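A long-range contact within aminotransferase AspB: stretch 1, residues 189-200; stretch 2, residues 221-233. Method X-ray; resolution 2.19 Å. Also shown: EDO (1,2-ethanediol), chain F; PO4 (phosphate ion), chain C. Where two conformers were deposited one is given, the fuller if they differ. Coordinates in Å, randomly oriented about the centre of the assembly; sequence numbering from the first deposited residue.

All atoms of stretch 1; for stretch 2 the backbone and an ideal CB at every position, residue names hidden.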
# COMPACT_ATOMS: atom_id res chain seq x y z
N ILE A 189 -2.82 22.56 -8.81
CA ILE A 189 -3.09 21.83 -7.58
C ILE A 189 -1.96 22.11 -6.59
O ILE A 189 -0.79 22.05 -6.95
CB ILE A 189 -3.23 20.30 -7.83
CG1 ILE A 189 -4.34 20.02 -8.85
CG2 ILE A 189 -3.45 19.55 -6.49
CD1 ILE A 189 -5.66 20.68 -8.54
N LEU A 190 -2.33 22.42 -5.35
CA LEU A 190 -1.39 22.77 -4.30
C LEU A 190 -1.53 21.84 -3.10
O LEU A 190 -2.60 21.73 -2.54
CB LEU A 190 -1.66 24.20 -3.83
CG LEU A 190 -0.77 24.79 -2.72
CD1 LEU A 190 0.69 24.95 -3.17
CD2 LEU A 190 -1.36 26.11 -2.25
N ILE A 191 -0.43 21.21 -2.69
CA ILE A 191 -0.42 20.29 -1.55
C ILE A 191 0.62 20.72 -0.53
O ILE A 191 1.69 21.18 -0.89
CB ILE A 191 0.03 18.86 -2.00
CG1 ILE A 191 -0.99 18.23 -2.96
CG2 ILE A 191 0.25 17.94 -0.80
CD1 ILE A 191 -0.45 16.93 -3.59
N ASN A 192 0.31 20.57 0.76
CA ASN A 192 1.32 20.74 1.78
C ASN A 192 1.50 19.41 2.52
O ASN A 192 0.53 18.81 3.00
CB ASN A 192 0.98 21.86 2.76
CG ASN A 192 2.15 22.18 3.72
OD1 ASN A 192 3.31 21.98 3.40
ND2 ASN A 192 1.81 22.71 4.90
N ASP A 193 2.73 18.92 2.54
CA ASP A 193 3.12 17.75 3.32
C ASP A 193 3.22 18.30 4.74
O ASP A 193 4.20 18.96 5.10
CB ASP A 193 4.45 17.24 2.81
CG ASP A 193 5.05 16.14 3.67
OD1 ASP A 193 4.55 15.86 4.77
OD2 ASP A 193 6.06 15.57 3.22
N GLU A 194 2.18 18.06 5.55
CA GLU A 194 2.11 18.59 6.91
C GLU A 194 2.47 17.57 7.99
O GLU A 194 1.95 17.63 9.11
CB GLU A 194 0.71 19.17 7.15
CG GLU A 194 0.45 20.34 6.27
CD GLU A 194 -0.81 21.13 6.57
OE1 GLU A 194 -1.75 20.66 7.25
OE2 GLU A 194 -0.83 22.27 6.08
N CYS A 195 3.39 16.67 7.66
CA CYS A 195 3.78 15.63 8.62
C CYS A 195 4.56 16.11 9.85
O CYS A 195 4.66 15.36 10.84
CB CYS A 195 4.46 14.47 7.89
SG CYS A 195 3.29 13.70 6.75
N TYR A 196 5.05 17.35 9.85
CA TYR A 196 5.74 17.92 11.03
C TYR A 196 4.88 18.94 11.78
O TYR A 196 5.38 19.63 12.66
CB TYR A 196 7.10 18.53 10.62
CG TYR A 196 8.05 17.46 10.15
CD1 TYR A 196 8.80 16.72 11.05
CD2 TYR A 196 8.16 17.14 8.80
CE1 TYR A 196 9.65 15.72 10.63
CE2 TYR A 196 9.00 16.14 8.37
CZ TYR A 196 9.75 15.42 9.29
OH TYR A 196 10.60 14.42 8.87
N SER A 197 3.59 18.99 11.49
CA SER A 197 2.74 20.00 12.11
C SER A 197 2.57 19.84 13.62
O SER A 197 2.19 20.79 14.29
CB SER A 197 1.39 20.08 11.39
OG SER A 197 0.74 18.83 11.41
N GLU A 198 2.87 18.66 14.16
CA GLU A 198 2.78 18.43 15.60
C GLU A 198 4.15 18.45 16.28
O GLU A 198 4.24 18.19 17.48
CB GLU A 198 2.08 17.09 15.88
CG GLU A 198 0.58 17.08 15.63
CD GLU A 198 -0.18 17.69 16.79
OE1 GLU A 198 -0.08 18.92 16.97
OE2 GLU A 198 -0.86 16.94 17.53
N ILE A 199 5.20 18.75 15.52
CA ILE A 199 6.56 18.81 16.04
C ILE A 199 6.91 20.28 16.02
O ILE A 199 7.29 20.83 15.00
CB ILE A 199 7.57 17.97 15.18
CG1 ILE A 199 7.02 16.56 14.90
CG2 ILE A 199 8.94 17.91 15.86
CD1 ILE A 199 6.53 15.81 16.17
N TYR A 200 6.75 20.94 17.16
CA TYR A 200 7.01 22.36 17.26
C TYR A 200 7.34 22.71 18.70
O TYR A 200 6.99 21.99 19.64
CB TYR A 200 5.82 23.18 16.73
CG TYR A 200 4.53 22.98 17.49
CD1 TYR A 200 4.21 23.77 18.58
CD2 TYR A 200 3.64 21.99 17.12
CE1 TYR A 200 3.01 23.58 19.28
CE2 TYR A 200 2.45 21.78 17.81
CZ TYR A 200 2.15 22.57 18.87
OH TYR A 200 0.97 22.35 19.53
N UNK A 221 -10.88 24.23 -2.71
CA UNK A 221 -10.67 24.00 -4.14
C UNK A 221 -9.18 24.06 -4.48
O UNK A 221 -8.48 25.00 -4.06
CB UNK A 221 -11.44 25.03 -4.97
N UNK A 222 -8.72 23.05 -5.23
CA UNK A 222 -7.33 22.88 -5.66
C UNK A 222 -6.30 22.63 -4.53
O UNK A 222 -5.09 22.56 -4.81
CB UNK A 222 -6.91 24.13 -6.44
N UNK A 223 -6.76 22.48 -3.29
CA UNK A 223 -5.83 22.41 -2.15
C UNK A 223 -6.05 21.17 -1.27
O UNK A 223 -7.19 20.78 -0.97
CB UNK A 223 -5.97 23.67 -1.29
N UNK A 224 -4.93 20.58 -0.85
CA UNK A 224 -4.88 19.36 -0.05
C UNK A 224 -3.69 19.39 0.92
O UNK A 224 -2.67 20.00 0.64
CB UNK A 224 -4.79 18.13 -0.96
N UNK A 225 -3.86 18.74 2.06
CA UNK A 225 -2.83 18.64 3.09
C UNK A 225 -2.71 17.16 3.41
O UNK A 225 -3.70 16.44 3.40
CB UNK A 225 -3.17 19.47 4.33
N UNK A 226 -1.51 16.71 3.70
CA UNK A 226 -1.22 15.31 3.98
C UNK A 226 -0.65 15.19 5.40
O UNK A 226 0.29 15.88 5.75
CB UNK A 226 -0.25 14.74 2.95
N UNK A 227 -1.24 14.33 6.21
CA UNK A 227 -0.83 14.14 7.61
C UNK A 227 -0.45 12.70 7.89
O UNK A 227 -0.82 11.80 7.13
CB UNK A 227 -1.95 14.57 8.56
N UNK A 228 0.31 12.51 8.96
CA UNK A 228 0.76 11.19 9.40
C UNK A 228 0.81 11.14 10.92
O UNK A 228 1.06 12.14 11.55
CB UNK A 228 2.13 10.86 8.81
N UNK A 229 0.61 9.96 11.48
CA UNK A 229 0.65 9.74 12.93
C UNK A 229 2.05 9.31 13.44
O UNK A 229 2.31 9.31 14.65
CB UNK A 229 -0.38 8.68 13.31
N UNK A 230 2.92 8.94 12.53
CA UNK A 230 4.21 8.34 12.86
C UNK A 230 5.06 9.09 13.86
O UNK A 230 5.57 8.47 14.79
CB UNK A 230 5.02 8.17 11.57
N UNK A 231 5.23 10.39 13.65
CA UNK A 231 6.09 11.21 14.53
C UNK A 231 5.36 11.69 15.76
O UNK A 231 5.88 11.63 16.88
CB UNK A 231 6.64 12.42 13.77
N UNK A 232 4.12 12.11 15.53
CA UNK A 232 3.24 12.59 16.59
C UNK A 232 3.10 11.61 17.75
O UNK A 232 3.12 12.04 18.91
CB UNK A 232 1.86 12.89 16.01
N UNK A 233 2.94 10.32 17.44
CA UNK A 233 2.64 9.33 18.48
C UNK A 233 3.68 8.24 18.67
O UNK A 233 3.41 7.26 19.35
CB UNK A 233 1.30 8.66 18.16
C1 EDO F . 9.69 13.85 5.73
O1 EDO F . 8.84 12.94 6.46
C2 EDO F . 8.84 14.64 4.72
O2 EDO F . 8.33 15.88 5.19
P PO4 C . 5.01 8.15 7.14
O1 PO4 C . 3.66 8.75 7.44
O2 PO4 C . 4.93 7.26 5.95
O3 PO4 C . 5.45 7.32 8.29
O4 PO4 C . 5.95 9.27 6.81

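Position 221 has nothing of stretch 1 within 5.5 Å of its ideal CB, so almost any residue would suit. It is Lys-221, which makes no contact here.

Position 222 has a positive phi of 65°, which favours glycine, asparagine or aspartate. Its CB points sideways, 4.2 Å from Ile-189 CD1. It is Asn-222. Its O accepts a hydrogen bond from Leu-190 N at 2.8 Å.

Positions 223 to 226 run parallel to strand 189-193, and their side chains alternate between the sheet faces. Position 223 shares a face with Leu-190. Beta-branched or other apolar residues would suit. It is Val-223, whose CG2 lies 4.4 Å from Leu-190 CB.

Position 224 shares the other face with Ile-191, and its CB is 4.3 Å from Ile-191 CG1. An apolar side chain would fit. It is Leu-224. Its N donates to Leu-190 O at 3.1 Å, and its O accepts from Asn-192 N at 3.0 Å.

Position 225 is on the face of Asn-192, with CB 3.5 Å from Glu-194 OE1. A small polar residue could serve, as could a compact apolar one. It is Val-225; its CG1 packs 3.4 Å from Glu-194 OE2.

Position 226 returns to the face of Ile-191 and Asp-193. Ile-191 offers an apolar neighbour, so isoleucine, leucine or valine would suit. It is Ile-226, whose CD1 lies 4.0 Å from Ile-191 CG2.

Position 227 points sideways, but the Glu-194 carboxylate is within reach of a long donor such as histidine, lysine or arginine. It is His-227. Its NE2 donates a weak hydrogen bond to Glu-194 OE1 at 2.7 Å, while Glu-194 CB sits over one ring face.

Position 228 has its CB 3.7 Å from Cys-195 SG, which suits a small residue. It is Ser-228, and its OG donates a very short hydrogen bond to phosphate O1, at 2.4 Å.

Positions 229 and 230 have no neighbour from stretch 1 near CB, so stretch 1 sets no limit and many residues would suit. They are Leu-229 and Ser-230; Ser-230 OG donates to phosphate O3 at 2.7 Å.

Position 231 points toward Ile-199 and Tyr-196. A long chain with an aliphatic stem, or a large apolar one, would suit. It is Lys-231, with CB 4.2 Å from Ile-199 CD1 and CE 3.2 Å from Tyr-196 OH.

Position 232 lies beside Glu-198, inviting a basic residue. It is Arg-232, whose NE forms a salt bridge with Glu-198 OE2 at 3.0 Å.

Position 233 is out of reach of stretch 1, which leaves the choice open. It is Ser-233.

Stretch 2, residues 221-233: KNVLVIHSLSKRS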
# COMPACT_ATOMS: atom_id res chain seq x y z
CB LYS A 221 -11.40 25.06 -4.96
CG LYS A 221 -11.19 24.95 -6.48
CD LYS A 221 -12.09 25.93 -7.24
CE LYS A 221 -11.97 25.79 -8.77
NZ LYS A 221 -10.67 26.27 -9.32
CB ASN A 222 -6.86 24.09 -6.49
CG ASN A 222 -7.46 24.13 -7.88
OD1 ASN A 222 -8.47 23.49 -8.15
ND2 ASN A 222 -6.82 24.87 -8.76
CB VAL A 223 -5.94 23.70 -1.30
CG1 VAL A 223 -5.03 23.65 -0.07
CG2 VAL A 223 -5.63 24.94 -2.17
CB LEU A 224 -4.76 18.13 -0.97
CG LEU A 224 -5.90 17.89 -1.97
CD1 LEU A 224 -5.38 17.36 -3.25
CD2 LEU A 224 -7.02 17.03 -1.40
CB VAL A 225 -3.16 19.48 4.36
CG1 VAL A 225 -3.21 21.00 4.06
CG2 VAL A 225 -4.47 19.02 5.00
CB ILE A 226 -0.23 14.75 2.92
CG1 ILE A 226 -0.93 14.69 1.56
CG2 ILE A 226 0.29 13.34 3.32
CD1 ILE A 226 -0.08 14.17 0.40
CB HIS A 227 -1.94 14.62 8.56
CG HIS A 227 -2.10 16.12 8.60
ND1 HIS A 227 -1.67 16.88 9.66
CD2 HIS A 227 -2.61 16.99 7.69
CE1 HIS A 227 -1.94 18.16 9.43
NE2 HIS A 227 -2.51 18.25 8.23
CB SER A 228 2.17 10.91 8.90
OG SER A 228 2.67 9.70 9.44
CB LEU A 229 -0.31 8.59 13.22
CG LEU A 229 -0.83 8.38 14.63
CD1 LEU A 229 -1.54 9.65 15.12
CD2 LEU A 229 -1.77 7.18 14.62
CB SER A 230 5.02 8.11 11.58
OG SER A 230 4.27 7.31 10.69
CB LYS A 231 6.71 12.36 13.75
CG LYS A 231 7.79 11.85 12.79
CD LYS A 231 7.97 12.76 11.61
CE LYS A 231 9.05 12.23 10.66
NZ LYS A 231 8.90 10.79 10.32
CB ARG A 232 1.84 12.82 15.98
CG ARG A 232 0.80 13.26 16.94
CD ARG A 232 -0.56 13.42 16.28
NE ARG A 232 -1.50 14.02 17.22
CZ ARG A 232 -2.34 13.35 18.03
NH1 ARG A 232 -2.44 12.03 18.01
NH2 ARG A 232 -3.10 14.04 18.85
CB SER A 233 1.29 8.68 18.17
OG SER A 233 0.29 9.67 17.92
O HOH W 1 0.78 15.11 10.55
O HOH W 2 3.72 12.51 12.07
O HOH W 3 -2.49 17.33 19.49
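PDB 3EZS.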